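Local coordinates for protein RickCE (Rickettsia bellii, PDB 5HAM) that is a CE-clan effector protease that probably removes ubiquitin from conjugated host proteins, its catalytic domain lying within this fragment, at residues P31-R36 with I138-G143; I116-L121 with P181-K186; Y144-V149 with D167-S172. All coordinates share one frame; numbering follows the deposited sequence.

Contact 1: residues P31-R36 with I138-G143; sequences PAITFR and IPIEMG
Two neighbouring parallel strands meet at one margin of the mixed central sheet of the protease domain, where the outermost strand 27-34 runs beside strand 135-141. Their backbones are stitched together by three hydrogen bonds. Ile33 presents both its polar backbone groups to the partner strand: its N donates to Pro139 O over 3.0 Å, in a rather bent bond (139° at the hydrogen), and its O receives Glu141 N at 2.9 Å. Past the last bridge, Phe35 N reaches Glu141 O at 3.0 Å in a much straighter bond, 168° at the hydrogen, so the pairing extends beyond the regular strands. The parallel pair is joined by a long crossover of about a hundred residues, mostly helical and including helix 96-130. On the sheet face that carries Ile33 and Ile140, the side chains form an apolar layer beneath that helix and helix 175-188. With CG1 set anti to its carbonyl carbon (chi1 -80°), Ile33 crosses Ile138 obliquely and brings CD1 to 3.7 Å from Ile138 CG2. Phe35 lies alongside Ile140, its ring atom CE2 3.8 Å from Ile140 CG2. Met142, bent at chi2 and chi3, completes this group with a Met-aromatic contact, its SD lying oblique to the Phe35 ring and 4.1 Å from CD2. The opposite face bears Thr34 and Glu141, side by side and pointing the same way. Thr34 turns its methyl to the carboxylate, CG2 lying 3.7 Å from Glu141 OE1, while its hydroxyl is hydrogen-bonded to Gln113 of helix 96-130. The glutamate chain is extended beyond CG, and its OE2 accepts from Gly145 N in the turn that follows.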
ATOM      1  N   PRO A  31      -6.150   7.795   6.472  1.00 28.24           N
ATOM      2  CA  PRO A  31      -5.207   7.866   5.353  1.00 22.17           C
ATOM      3  C   PRO A  31      -4.510   6.520   5.170  1.00 22.72           C
ATOM      4  O   PRO A  31      -4.460   5.733   6.109  1.00 21.60           O
ATOM      5  CB  PRO A  31      -4.214   8.943   5.797  1.00 23.61           C
ATOM      6  CG  PRO A  31      -4.418   9.099   7.260  1.00 26.13           C
ATOM      7  CD  PRO A  31      -5.840   8.773   7.527  1.00 26.46           C
ATOM      8  N   ALA A  32      -3.998   6.252   3.975  1.00 16.32           N
ATOM      9  CA  ALA A  32      -3.394   4.954   3.695  1.00 19.63           C
ATOM     10  C   ALA A  32      -2.159   4.647   4.513  1.00 20.92           C
ATOM     11  O   ALA A  32      -1.289   5.495   4.693  1.00 28.04           O
ATOM     12  CB  ALA A  32      -3.066   4.819   2.205  1.00 17.04           C
ATOM     13  N   ILE A  33      -2.092   3.418   5.001  1.00 21.66           N
ATOM     14  CA  ILE A  33      -0.839   2.851   5.442  1.00 24.45           C
ATOM     15  C   ILE A  33      -0.117   2.342   4.202  1.00 26.38           C
ATOM     16  O   ILE A  33      -0.708   1.652   3.378  1.00 27.05           O
ATOM     17  CB  ILE A  33      -1.073   1.703   6.402  1.00 25.26           C
ATOM     18  CG1 ILE A  33      -1.376   2.252   7.804  1.00 24.70           C
ATOM     19  CG2 ILE A  33       0.141   0.756   6.426  1.00 18.06           C
ATOM     20  CD1 ILE A  33      -1.882   1.180   8.765  1.00 19.32           C
ATOM     21  N   THR A  34       1.147   2.709   4.052  1.00 22.57           N
ATOM     22  CA  THR A  34       1.908   2.325   2.865  1.00 21.78           C
ATOM     23  C   THR A  34       3.213   1.623   3.225  1.00 23.89           C
ATOM     24  O   THR A  34       3.953   2.043   4.116  1.00 21.45           O
ATOM     25  CB  THR A  34       2.212   3.541   1.947  1.00 24.83           C
ATOM     26  OG1 THR A  34       3.084   4.445   2.622  1.00 27.81           O
ATOM     27  CG2 THR A  34       0.934   4.296   1.604  1.00 25.06           C
ATOM     28  N   PHE A  35       3.485   0.531   2.533  1.00 25.34           N
ATOM     29  CA  PHE A  35       4.730  -0.177   2.726  1.00 21.87           C
ATOM     30  C   PHE A  35       5.538  -0.103   1.453  1.00 27.54           C
ATOM     31  O   PHE A  35       4.985  -0.134   0.341  1.00 32.17           O
ATOM     32  CB  PHE A  35       4.476  -1.648   3.009  1.00 25.76           C
ATOM     33  CG  PHE A  35       3.749  -1.914   4.289  1.00 32.34           C
ATOM     34  CD1 PHE A  35       4.399  -1.787   5.507  1.00 26.01           C
ATOM     35  CD2 PHE A  35       2.432  -2.340   4.277  1.00 28.74           C
ATOM     36  CE1 PHE A  35       3.744  -2.053   6.687  1.00 20.47           C
ATOM     37  CE2 PHE A  35       1.774  -2.606   5.457  1.00 29.66           C
ATOM     38  CZ  PHE A  35       2.430  -2.457   6.665  1.00 27.74           C
ATOM     39  N   ARG A  36       6.852  -0.026   1.608  1.00 24.61           N
ATOM     40  CA  ARG A  36       7.723  -0.223   0.478  1.00 30.42           C
ATOM     41  C   ARG A  36       7.679  -1.717   0.179  1.00 38.44           C
ATOM     42  O   ARG A  36       7.362  -2.518   1.064  1.00 37.16           O
ATOM     43  CB  ARG A  36       9.127   0.246   0.825  1.00 33.61           C
ATOM     44  CG  ARG A  36       9.225   1.768   1.034  1.00 40.50           C
ATOM     45  CD  ARG A  36      10.152   2.106   2.207  1.00 42.63           C
ATOM     46  NE  ARG A  36      11.190   1.091   2.316  1.00 46.45           N
ATOM     47  CZ  ARG A  36      11.504   0.427   3.421  1.00 44.72           C
ATOM     48  NH1 ARG A  36      12.456  -0.483   3.350  1.00 52.82           N
ATOM     49  NH2 ARG A  36      10.889   0.663   4.579  1.00 36.94           N
ATOM     50  N   ILE A 138      -8.936   1.464   6.958  1.00 26.86           N
ATOM     51  CA  ILE A 138      -7.582   1.843   6.569  1.00 24.78           C
ATOM     52  C   ILE A 138      -7.178   1.180   5.253  1.00 26.41           C
ATOM     53  O   ILE A 138      -7.001  -0.039   5.192  1.00 24.70           O
ATOM     54  CB  ILE A 138      -6.548   1.423   7.636  1.00 28.04           C
ATOM     55  CG1 ILE A 138      -7.040   1.791   9.048  1.00 29.59           C
ATOM     56  CG2 ILE A 138      -5.184   2.036   7.315  1.00 15.63           C
ATOM     57  CD1 ILE A 138      -6.122   1.280  10.175  1.00 22.95           C
ATOM     58  N   PRO A 139      -7.041   1.980   4.191  1.00 19.78           N
ATOM     59  CA  PRO A 139      -6.520   1.461   2.924  1.00 18.45           C
ATOM     60  C   PRO A 139      -5.065   1.116   3.140  1.00 20.78           C
ATOM     61  O   PRO A 139      -4.371   1.904   3.755  1.00 24.64           O
ATOM     62  CB  PRO A 139      -6.639   2.659   1.967  1.00 19.14           C
ATOM     63  CG  PRO A 139      -7.593   3.589   2.605  1.00 24.34           C
ATOM     64  CD  PRO A 139      -7.448   3.389   4.096  1.00 19.68           C
ATOM     65  N   ILE A 140      -4.625  -0.047   2.675  1.00 14.70           N
ATOM     66  CA  ILE A 140      -3.241  -0.458   2.843  1.00 18.40           C
ATOM     67  C   ILE A 140      -2.591  -0.784   1.510  1.00 25.74           C
ATOM     68  O   ILE A 140      -3.042  -1.675   0.784  1.00 29.00           O
ATOM     69  CB  ILE A 140      -3.109  -1.662   3.807  1.00 24.30           C
ATOM     70  CG1 ILE A 140      -3.658  -1.269   5.187  1.00 29.33           C
ATOM     71  CG2 ILE A 140      -1.652  -2.089   3.908  1.00 18.32           C
ATOM     72  CD1 ILE A 140      -3.327  -2.224   6.264  1.00 28.40           C
ATOM     73  N   GLU A 141      -1.542  -0.038   1.184  1.00 24.60           N
ATOM     74  CA  GLU A 141      -0.777  -0.282  -0.031  1.00 28.08           C
ATOM     75  C   GLU A 141       0.428  -1.167   0.265  1.00 27.64           C
ATOM     76  O   GLU A 141       1.397  -0.711   0.858  1.00 26.89           O
ATOM     77  CB  GLU A 141      -0.328   1.041  -0.649  1.00 29.22           C
ATOM     78  CG  GLU A 141      -0.229   1.027  -2.168  1.00 30.79           C
ATOM     79  CD  GLU A 141       0.302   2.344  -2.721  1.00 38.56           C
ATOM     80  OE1 GLU A 141       0.731   3.199  -1.912  1.00 45.13           O
ATOM     81  OE2 GLU A 141       0.288   2.534  -3.962  1.00 34.53           O
ATOM     82  N   MET A 142       0.350  -2.430  -0.152  1.00 28.87           N
ATOM     83  CA  MET A 142       1.409  -3.416   0.069  1.00 24.35           C
ATOM     84  C   MET A 142       2.544  -3.269  -0.912  1.00 31.02           C
ATOM     85  O   MET A 142       3.506  -4.036  -0.884  1.00 46.08           O
ATOM     86  CB  MET A 142       0.853  -4.835  -0.079  1.00 29.88           C
ATOM     87  CG  MET A 142      -0.304  -5.176   0.836  1.00 24.08           C
ATOM     88  SD  MET A 142       0.185  -5.280   2.549  1.00 35.99           S
ATOM     89  CE  MET A 142       1.370  -6.578   2.503  1.00 37.60           C
ATOM     90  N   GLY A 143       2.428  -2.296  -1.797  1.00 30.25           N
ATOM     91  CA  GLY A 143       3.426  -2.063  -2.822  1.00 26.74           C
ATOM     92  C   GLY A 143       2.717  -1.188  -3.823  1.00 31.01           C
ATOM     93  O   GLY A 143       1.508  -0.971  -3.680  1.00 32.99           O
TER

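Contact 2: residues I116-L121 with P181-K186; sequences INEDIL and PKLIDK
Helices 96-130 and 175-188 pack against each other over one face of the central sheet of the protease domain, crossing here at -66° with their local axes 9.9 Å apart. The tight part lies on the side toward the sheet and is carried by two leucines. Leu183 has CG anti to its backbone N (chi1 175°), which swings the isobutyl group toward the other helix although its CB sets off to one side. There its two methyls fork over the first turn of 116-121: CD2 approaches Asn117 CB at 3.9 Å, while CD1 presses on Glu118 CG at 3.6 Å. Leu121, one turn further along, sets its CD1 4.2 Å from Leu183 CG and 3.8 Å from Ile184 CA. It crosses the Ile184 side chain at about a right angle, and the same methyl touches Ile184 CG1. Only the aliphatic base of Asn117 takes part in this packing, since its amide turns to the sheet and ND2 donates to Thr34 O. Phe35 and Ile138, touching Leu183 and Leu121 respectively, extend the apolar layer toward the sheet. Toward solvent the contact thins to a single charged pair. Glu118 stretches out fully beyond CG and crosses obliquely to Lys186, whose chain runs extended from CG before bending at its last torsion (chi4 -90°). This bend closes the lysine around one carboxylate oxygen: Lys186 NZ donates to the syn lone pair of Glu118 OE2 at 2.9 Å in a salt bridge, while Lys186 CG lies 3.2 Å from the same oxygen.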
ATOM      1  N   ILE A 116       4.517   7.106  10.681  1.00 26.86           N
ATOM      2  CA  ILE A 116       3.210   7.560  10.209  1.00 22.46           C
ATOM      3  C   ILE A 116       2.281   6.355  10.127  1.00 24.18           C
ATOM      4  O   ILE A 116       1.115   6.442  10.528  1.00 23.32           O
ATOM      5  CB  ILE A 116       3.296   8.360   8.851  1.00 30.70           C
ATOM      6  CG1 ILE A 116       3.865   9.762   9.083  1.00 25.48           C
ATOM      7  CG2 ILE A 116       1.928   8.537   8.217  1.00 21.64           C
ATOM      8  CD1 ILE A 116       4.553  10.366   7.852  1.00 23.30           C
ATOM      9  N   ASN A 117       2.809   5.223   9.650  1.00 24.37           N
ATOM     10  CA  ASN A 117       2.028   3.982   9.614  1.00 23.80           C
ATOM     11  C   ASN A 117       1.541   3.587  11.002  1.00 28.37           C
ATOM     12  O   ASN A 117       0.380   3.260  11.181  1.00 34.81           O
ATOM     13  CB  ASN A 117       2.806   2.817   8.987  1.00 24.16           C
ATOM     14  CG  ASN A 117       2.924   2.930   7.466  1.00 22.53           C
ATOM     15  OD1 ASN A 117       2.196   3.679   6.827  1.00 24.95           O
ATOM     16  ND2 ASN A 117       3.830   2.159   6.886  1.00 23.98           N
ATOM     17  N   GLU A 118       2.421   3.629  11.993  1.00 29.23           N
ATOM     18  CA  GLU A 118       1.978   3.398  13.369  1.00 31.33           C
ATOM     19  C   GLU A 118       0.926   4.414  13.845  1.00 25.96           C
ATOM     20  O   GLU A 118      -0.049   4.046  14.496  1.00 29.14           O
ATOM     21  CB  GLU A 118       3.157   3.395  14.336  1.00 36.30           C
ATOM     22  CG  GLU A 118       4.058   2.207  14.196  1.00 48.43           C
ATOM     23  CD  GLU A 118       5.261   2.310  15.095  1.00 59.79           C
ATOM     24  OE1 GLU A 118       5.406   3.353  15.759  1.00 64.16           O
ATOM     25  OE2 GLU A 118       6.064   1.356  15.137  1.00 66.21           O
ATOM     26  N   ASP A 119       1.122   5.689  13.524  1.00 25.83           N
ATOM     27  CA  ASP A 119       0.162   6.707  13.943  1.00 23.89           C
ATOM     28  C   ASP A 119      -1.235   6.488  13.366  1.00 23.73           C
ATOM     29  O   ASP A 119      -2.238   6.727  14.038  1.00 28.30           O
ATOM     30  CB  ASP A 119       0.688   8.110  13.650  1.00 29.21           C
ATOM     31  CG  ASP A 119       1.918   8.445  14.477  1.00 41.82           C
ATOM     32  OD1 ASP A 119       2.064   7.886  15.590  1.00 46.50           O
ATOM     33  OD2 ASP A 119       2.740   9.260  14.022  1.00 40.81           O
ATOM     34  N   ILE A 120      -1.307   5.995  12.137  1.00 27.58           N
ATOM     35  CA  ILE A 120      -2.595   5.717  11.517  1.00 18.99           C
ATOM     36  C   ILE A 120      -3.300   4.557  12.215  1.00 27.31           C
ATOM     37  O   ILE A 120      -4.489   4.629  12.515  1.00 28.89           O
ATOM     38  CB  ILE A 120      -2.417   5.443  10.031  1.00 21.98           C
ATOM     39  CG1 ILE A 120      -1.929   6.721   9.330  1.00 18.16           C
ATOM     40  CG2 ILE A 120      -3.709   4.942   9.426  1.00 23.68           C
ATOM     41  CD1 ILE A 120      -1.180   6.468   8.032  1.00 17.28           C
ATOM     42  N   LEU A 121      -2.560   3.499  12.504  1.00 24.51           N
ATOM     43  CA  LEU A 121      -3.116   2.400  13.266  1.00 26.48           C
ATOM     44  C   LEU A 121      -3.592   2.851  14.639  1.00 31.49           C
ATOM     45  O   LEU A 121      -4.668   2.460  15.096  1.00 28.15           O
ATOM     46  CB  LEU A 121      -2.073   1.317  13.441  1.00 30.98           C
ATOM     47  CG  LEU A 121      -2.419  -0.029  12.825  1.00 34.33           C
ATOM     48  CD1 LEU A 121      -1.399  -1.079  13.288  1.00 33.48           C
ATOM     49  CD2 LEU A 121      -3.867  -0.409  13.176  1.00 31.58           C
ATOM     50  N   PRO A 181       1.419  -7.674   9.611  1.00 22.59           N
ATOM     51  CA  PRO A 181       1.315  -8.211  10.970  1.00 27.22           C
ATOM     52  C   PRO A 181       2.441  -7.735  11.875  1.00 29.89           C
ATOM     53  O   PRO A 181       2.188  -7.563  13.058  1.00 29.93           O
ATOM     54  CB  PRO A 181       1.396  -9.728  10.751  1.00 20.71           C
ATOM     55  CG  PRO A 181       0.756  -9.911   9.423  1.00 21.69           C
ATOM     56  CD  PRO A 181       1.211  -8.719   8.596  1.00 17.96           C
ATOM     57  N   LYS A 182       3.640  -7.522  11.336  1.00 30.42           N
ATOM     58  CA  LYS A 182       4.727  -6.942  12.122  1.00 34.56           C
ATOM     59  C   LYS A 182       4.378  -5.523  12.579  1.00 34.09           C
ATOM     60  O   LYS A 182       4.730  -5.115  13.689  1.00 34.89           O
ATOM     61  CB  LYS A 182       6.051  -6.913  11.342  1.00 37.64           C
ATOM     62  CG  LYS A 182       6.681  -8.281  11.064  1.00 50.22           C
ATOM     63  CD  LYS A 182       6.335  -9.320  12.127  1.00 65.20           C
ATOM     64  CE  LYS A 182       6.820 -10.727  11.738  1.00 71.10           C
ATOM     65  NZ  LYS A 182       6.233 -11.789  12.622  1.00 68.60           N
ATOM     66  N   LEU A 183       3.698  -4.768  11.720  1.00 31.99           N
ATOM     67  CA  LEU A 183       3.299  -3.416  12.082  1.00 30.95           C
ATOM     68  C   LEU A 183       2.244  -3.469  13.171  1.00 27.80           C
ATOM     69  O   LEU A 183       2.327  -2.751  14.159  1.00 32.11           O
ATOM     70  CB  LEU A 183       2.749  -2.665  10.877  1.00 31.38           C
ATOM     71  CG  LEU A 183       2.183  -1.275  11.177  1.00 29.02           C
ATOM     72  CD1 LEU A 183       3.281  -0.322  11.688  1.00 22.97           C
ATOM     73  CD2 LEU A 183       1.505  -0.723   9.932  1.00 29.05           C
ATOM     74  N   ILE A 184       1.259  -4.337  12.987  1.00 23.74           N
ATOM     75  CA  ILE A 184       0.151  -4.433  13.929  1.00 23.87           C
ATOM     76  C   ILE A 184       0.685  -4.776  15.309  1.00 29.05           C
ATOM     77  O   ILE A 184       0.328  -4.144  16.307  1.00 31.64           O
ATOM     78  CB  ILE A 184      -0.884  -5.485  13.481  1.00 22.61           C
ATOM     79  CG1 ILE A 184      -1.604  -5.022  12.207  1.00 25.98           C
ATOM     80  CG2 ILE A 184      -1.877  -5.777  14.595  1.00 19.86           C
ATOM     81  CD1 ILE A 184      -2.558  -6.060  11.625  1.00 26.57           C
ATOM     82  N   ASP A 185       1.577  -5.751  15.364  1.00 29.64           N
ATOM     83  CA  ASP A 185       2.143  -6.138  16.654  1.00 32.31           C
ATOM     84  C   ASP A 185       3.081  -5.074  17.248  1.00 36.68           C
ATOM     85  O   ASP A 185       3.109  -4.884  18.455  1.00 39.86           O
ATOM     86  CB  ASP A 185       2.830  -7.504  16.597  1.00 25.72           C
ATOM     87  CG  ASP A 185       3.264  -7.976  17.980  1.00 42.88           C
ATOM     88  OD1 ASP A 185       2.412  -8.492  18.738  1.00 47.81           O
ATOM     89  OD2 ASP A 185       4.450  -7.801  18.326  1.00 46.09           O
ATOM     90  N   LYS A 186       3.835  -4.373  16.409  1.00 37.31           N
ATOM     91  CA  LYS A 186       4.655  -3.274  16.907  1.00 39.56           C
ATOM     92  C   LYS A 186       3.782  -2.197  17.534  1.00 42.49           C
ATOM     93  O   LYS A 186       4.128  -1.638  18.570  1.00 43.92           O
ATOM     94  CB  LYS A 186       5.508  -2.666  15.791  1.00 40.03           C
ATOM     95  CG  LYS A 186       6.464  -1.569  16.259  1.00 43.87           C
ATOM     96  CD  LYS A 186       7.705  -1.501  15.362  1.00 50.85           C
ATOM     97  CE  LYS A 186       8.852  -0.718  16.000  1.00 52.62           C
ATOM     98  NZ  LYS A 186       8.825   0.746  15.687  1.00 52.97           N
TER

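Contact 3: residues Y144-V149 with D167-S172; sequences YGHWTV and DSLGNS
A histidine-aspartate pair, consistent with that of CE-clan cysteine protease active sites, joins the residue just ahead of strand 147-155 to the loop after strand 160-166. The hydrogen bonds centre on the Asp167 carboxylate. His146 NE2 donates to OD2 at 2.8 Å (155° at the hydrogen), with the acceptor close to the imidazole plane, and more weakly to OD1 at 3.3 Å. Ring and carboxylate are turned 55° apart. Asn171 ND2 gives OD2 a second bond, 3.0 Å long, and Leu169 N reaches Asp167 OD1 at 3.0 Å, an Asx turn within the type I turn Asp167-Gly170. Held by these donors, the carboxylate would probably stay charged and orient and polarise the imidazole. Ring and van der Waals contacts complete the setting. Leu169 CD1 lies over one ring face in a CH-pi contact, 3.7 Å from the His146 centroid, and Tyr175 meets the same ring edge-to-face. Thr148 CG2 covers one face of the carboxylate, 3.6 Å from Asp167 CG and on the side of His146 NE2. One water links the two backbones, donating to Trp147 O at 2.7 Å and accepting from Ser168 N at 3.1 Å.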
ATOM      1  N   TYR A 144       3.443  -0.683  -4.817  1.00 22.35           N
ATOM      2  CA  TYR A 144       2.869   0.258  -5.773  1.00 22.55           C
ATOM      3  C   TYR A 144       1.548  -0.246  -6.392  1.00 24.20           C
ATOM      4  O   TYR A 144       1.522  -1.219  -7.149  1.00 29.77           O
ATOM      5  CB  TYR A 144       3.881   0.662  -6.869  1.00 17.35           C
ATOM      6  CG  TYR A 144       3.337   1.769  -7.754  1.00 21.77           C
ATOM      7  CD1 TYR A 144       3.502   3.103  -7.413  1.00 19.67           C
ATOM      8  CD2 TYR A 144       2.614   1.473  -8.907  1.00 16.10           C
ATOM      9  CE1 TYR A 144       2.979   4.109  -8.200  1.00 23.78           C
ATOM     10  CE2 TYR A 144       2.104   2.470  -9.701  1.00 16.75           C
ATOM     11  CZ  TYR A 144       2.284   3.782  -9.344  1.00 22.54           C
ATOM     12  OH  TYR A 144       1.759   4.760 -10.142  1.00 27.22           O
ATOM     13  N   GLY A 145       0.451   0.409  -6.027  1.00 19.81           N
ATOM     14  CA  GLY A 145      -0.855   0.085  -6.566  1.00 24.69           C
ATOM     15  C   GLY A 145      -1.453  -1.210  -6.045  1.00 25.04           C
ATOM     16  O   GLY A 145      -2.562  -1.584  -6.429  1.00 30.27           O
ATOM     17  N   HIS A 146      -0.724  -1.901  -5.176  1.00 21.75           N
ATOM     18  CA  HIS A 146      -1.217  -3.139  -4.577  1.00 24.82           C
ATOM     19  C   HIS A 146      -2.103  -2.785  -3.396  1.00 19.59           C
ATOM     20  O   HIS A 146      -1.697  -2.888  -2.240  1.00 19.25           O
ATOM     21  CB  HIS A 146      -0.045  -4.041  -4.160  1.00 28.15           C
ATOM     22  CG  HIS A 146      -0.461  -5.397  -3.673  1.00 33.20           C
ATOM     23  ND1 HIS A 146       0.410  -6.465  -3.613  1.00 33.67           N
ATOM     24  CD2 HIS A 146      -1.649  -5.857  -3.207  1.00 31.20           C
ATOM     25  CE1 HIS A 146      -0.225  -7.523  -3.138  1.00 29.98           C
ATOM     26  NE2 HIS A 146      -1.474  -7.180  -2.883  1.00 29.30           N
ATOM     27  N   TRP A 147      -3.318  -2.356  -3.701  1.00 22.10           N
ATOM     28  CA  TRP A 147      -4.211  -1.828  -2.678  1.00 24.66           C
ATOM     29  C   TRP A 147      -4.957  -2.951  -2.004  1.00 26.13           C
ATOM     30  O   TRP A 147      -5.413  -3.877  -2.676  1.00 19.79           O
ATOM     31  CB  TRP A 147      -5.206  -0.828  -3.262  1.00 17.69           C
ATOM     32  CG  TRP A 147      -4.586   0.450  -3.556  1.00 21.58           C
ATOM     33  CD1 TRP A 147      -4.313   0.961  -4.783  1.00 21.75           C
ATOM     34  CD2 TRP A 147      -4.132   1.402  -2.604  1.00 25.14           C
ATOM     35  NE1 TRP A 147      -3.715   2.190  -4.658  1.00 24.24           N
ATOM     36  CE2 TRP A 147      -3.596   2.491  -3.322  1.00 25.60           C
ATOM     37  CE3 TRP A 147      -4.138   1.464  -1.205  1.00 23.69           C
ATOM     38  CZ2 TRP A 147      -3.066   3.608  -2.705  1.00 22.54           C
ATOM     39  CZ3 TRP A 147      -3.614   2.567  -0.590  1.00 19.56           C
ATOM     40  CH2 TRP A 147      -3.079   3.627  -1.339  1.00 23.09           C
ATOM     41  N   THR A 148      -5.039  -2.862  -0.675  1.00 14.63           N
ATOM     42  CA  THR A 148      -5.763  -3.808   0.160  1.00 15.51           C
ATOM     43  C   THR A 148      -6.444  -3.013   1.278  1.00 21.77           C
ATOM     44  O   THR A 148      -6.274  -1.796   1.369  1.00 19.98           O
ATOM     45  CB  THR A 148      -4.811  -4.848   0.792  1.00 18.97           C
ATOM     46  OG1 THR A 148      -3.938  -4.217   1.733  1.00 23.07           O
ATOM     47  CG2 THR A 148      -3.964  -5.507  -0.253  1.00 24.28           C
ATOM     48  N   VAL A 149      -7.204  -3.676   2.141  1.00 17.56           N
ATOM     49  CA  VAL A 149      -7.930  -2.932   3.169  1.00 19.24           C
ATOM     50  C   VAL A 149      -7.861  -3.576   4.556  1.00 24.13           C
ATOM     51  O   VAL A 149      -7.872  -4.806   4.703  1.00 26.21           O
ATOM     52  CB  VAL A 149      -9.413  -2.666   2.757  1.00 20.14           C
ATOM     53  CG1 VAL A 149     -10.226  -3.973   2.748  1.00 19.54           C
ATOM     54  CG2 VAL A 149     -10.048  -1.626   3.652  1.00 15.48           C
ATOM     55  N   ASP A 167      -7.263  -8.991   0.724  1.00 27.51           N
ATOM     56  CA  ASP A 167      -6.476  -8.674  -0.468  1.00 25.24           C
ATOM     57  C   ASP A 167      -7.218  -9.298  -1.641  1.00 24.24           C
ATOM     58  O   ASP A 167      -7.320 -10.518  -1.736  1.00 22.14           O
ATOM     59  CB  ASP A 167      -5.059  -9.265  -0.342  1.00 22.39           C
ATOM     60  CG  ASP A 167      -4.112  -8.870  -1.505  1.00 29.85           C
ATOM     61  OD1 ASP A 167      -4.557  -8.450  -2.598  1.00 29.05           O
ATOM     62  OD2 ASP A 167      -2.888  -9.001  -1.318  1.00 33.91           O
ATOM     63  N   SER A 168      -7.738  -8.459  -2.530  1.00 21.05           N
ATOM     64  CA  SER A 168      -8.503  -8.941  -3.686  1.00 20.07           C
ATOM     65  C   SER A 168      -7.715  -9.849  -4.638  1.00 22.60           C
ATOM     66  O   SER A 168      -8.302 -10.680  -5.333  1.00 32.98           O
ATOM     67  CB  SER A 168      -9.150  -7.775  -4.458  1.00 24.39           C
ATOM     68  OG  SER A 168      -8.205  -6.781  -4.853  1.00 30.35           O
ATOM     69  N   LEU A 169      -6.395  -9.693  -4.671  1.00 21.30           N
ATOM     70  CA  LEU A 169      -5.539 -10.545  -5.498  1.00 29.63           C
ATOM     71  C   LEU A 169      -5.419 -11.971  -4.968  1.00 34.68           C
ATOM     72  O   LEU A 169      -4.866 -12.839  -5.648  1.00 41.30           O
ATOM     73  CB  LEU A 169      -4.128  -9.948  -5.621  1.00 28.44           C
ATOM     74  CG  LEU A 169      -3.935  -8.631  -6.387  1.00 29.38           C
ATOM     75  CD1 LEU A 169      -2.560  -8.030  -6.105  1.00 27.70           C
ATOM     76  CD2 LEU A 169      -4.142  -8.835  -7.885  1.00 25.65           C
ATOM     77  N   GLY A 170      -5.902 -12.206  -3.748  1.00 28.63           N
ATOM     78  CA  GLY A 170      -5.844 -13.530  -3.145  1.00 27.66           C
ATOM     79  C   GLY A 170      -4.584 -13.854  -2.337  1.00 34.72           C
ATOM     80  O   GLY A 170      -4.318 -15.016  -2.055  1.00 37.17           O
ATOM     81  N   ASN A 171      -3.794 -12.844  -1.977  1.00 38.19           N
ATOM     82  CA  ASN A 171      -2.693 -13.030  -1.024  1.00 29.48           C
ATOM     83  C   ASN A 171      -3.208 -12.964   0.401  1.00 30.93           C
ATOM     84  O   ASN A 171      -4.210 -12.300   0.667  1.00 27.89           O
ATOM     85  CB  ASN A 171      -1.639 -11.938  -1.170  1.00 27.26           C
ATOM     86  CG  ASN A 171      -1.096 -11.844  -2.558  1.00 27.37           C
ATOM     87  OD1 ASN A 171      -0.382 -12.735  -3.016  1.00 27.99           O
ATOM     88  ND2 ASN A 171      -1.422 -10.751  -3.244  1.00 28.70           N
ATOM     89  N   SER A 172      -2.522 -13.630   1.322  1.00 30.90           N
ATOM     90  CA  SER A 172      -2.900 -13.532   2.725  1.00 32.48           C
ATOM     91  C   SER A 172      -2.363 -12.206   3.248  1.00 28.00           C
ATOM     92  O   SER A 172      -1.598 -11.538   2.567  1.00 27.30           O
ATOM     93  CB  SER A 172      -2.294 -14.674   3.541  1.00 33.24           C
ATOM     94  OG  SER A 172      -0.947 -14.372   3.884  1.00 36.21           O
TER
HETATM   95  O   HOH W   1      -7.629  -5.387  -2.493  1.00 15.43           O

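In the fold
Contact 1 lies between the other two, its centre 11 Å from that of contact 2 and 10 Å from that of contact 3. It meets contact 2 through the helix 96-130 face, where Ile120 CD1 lies 3.5 Å from Ala32 O. It meets contact 3 through adjoining antiparallel strands, with Ile140 N 2.7 Å from Thr148 O. Contacts 2 and 3 are about 17 Å apart between centres and about 7 Å between nearest atoms; helix 175-188 links them, since its Tyr175 borders His146. The probable active site is at contact 3, where Leu169 touches Cys211, the likely nucleophile by analogy with CE-clan relatives.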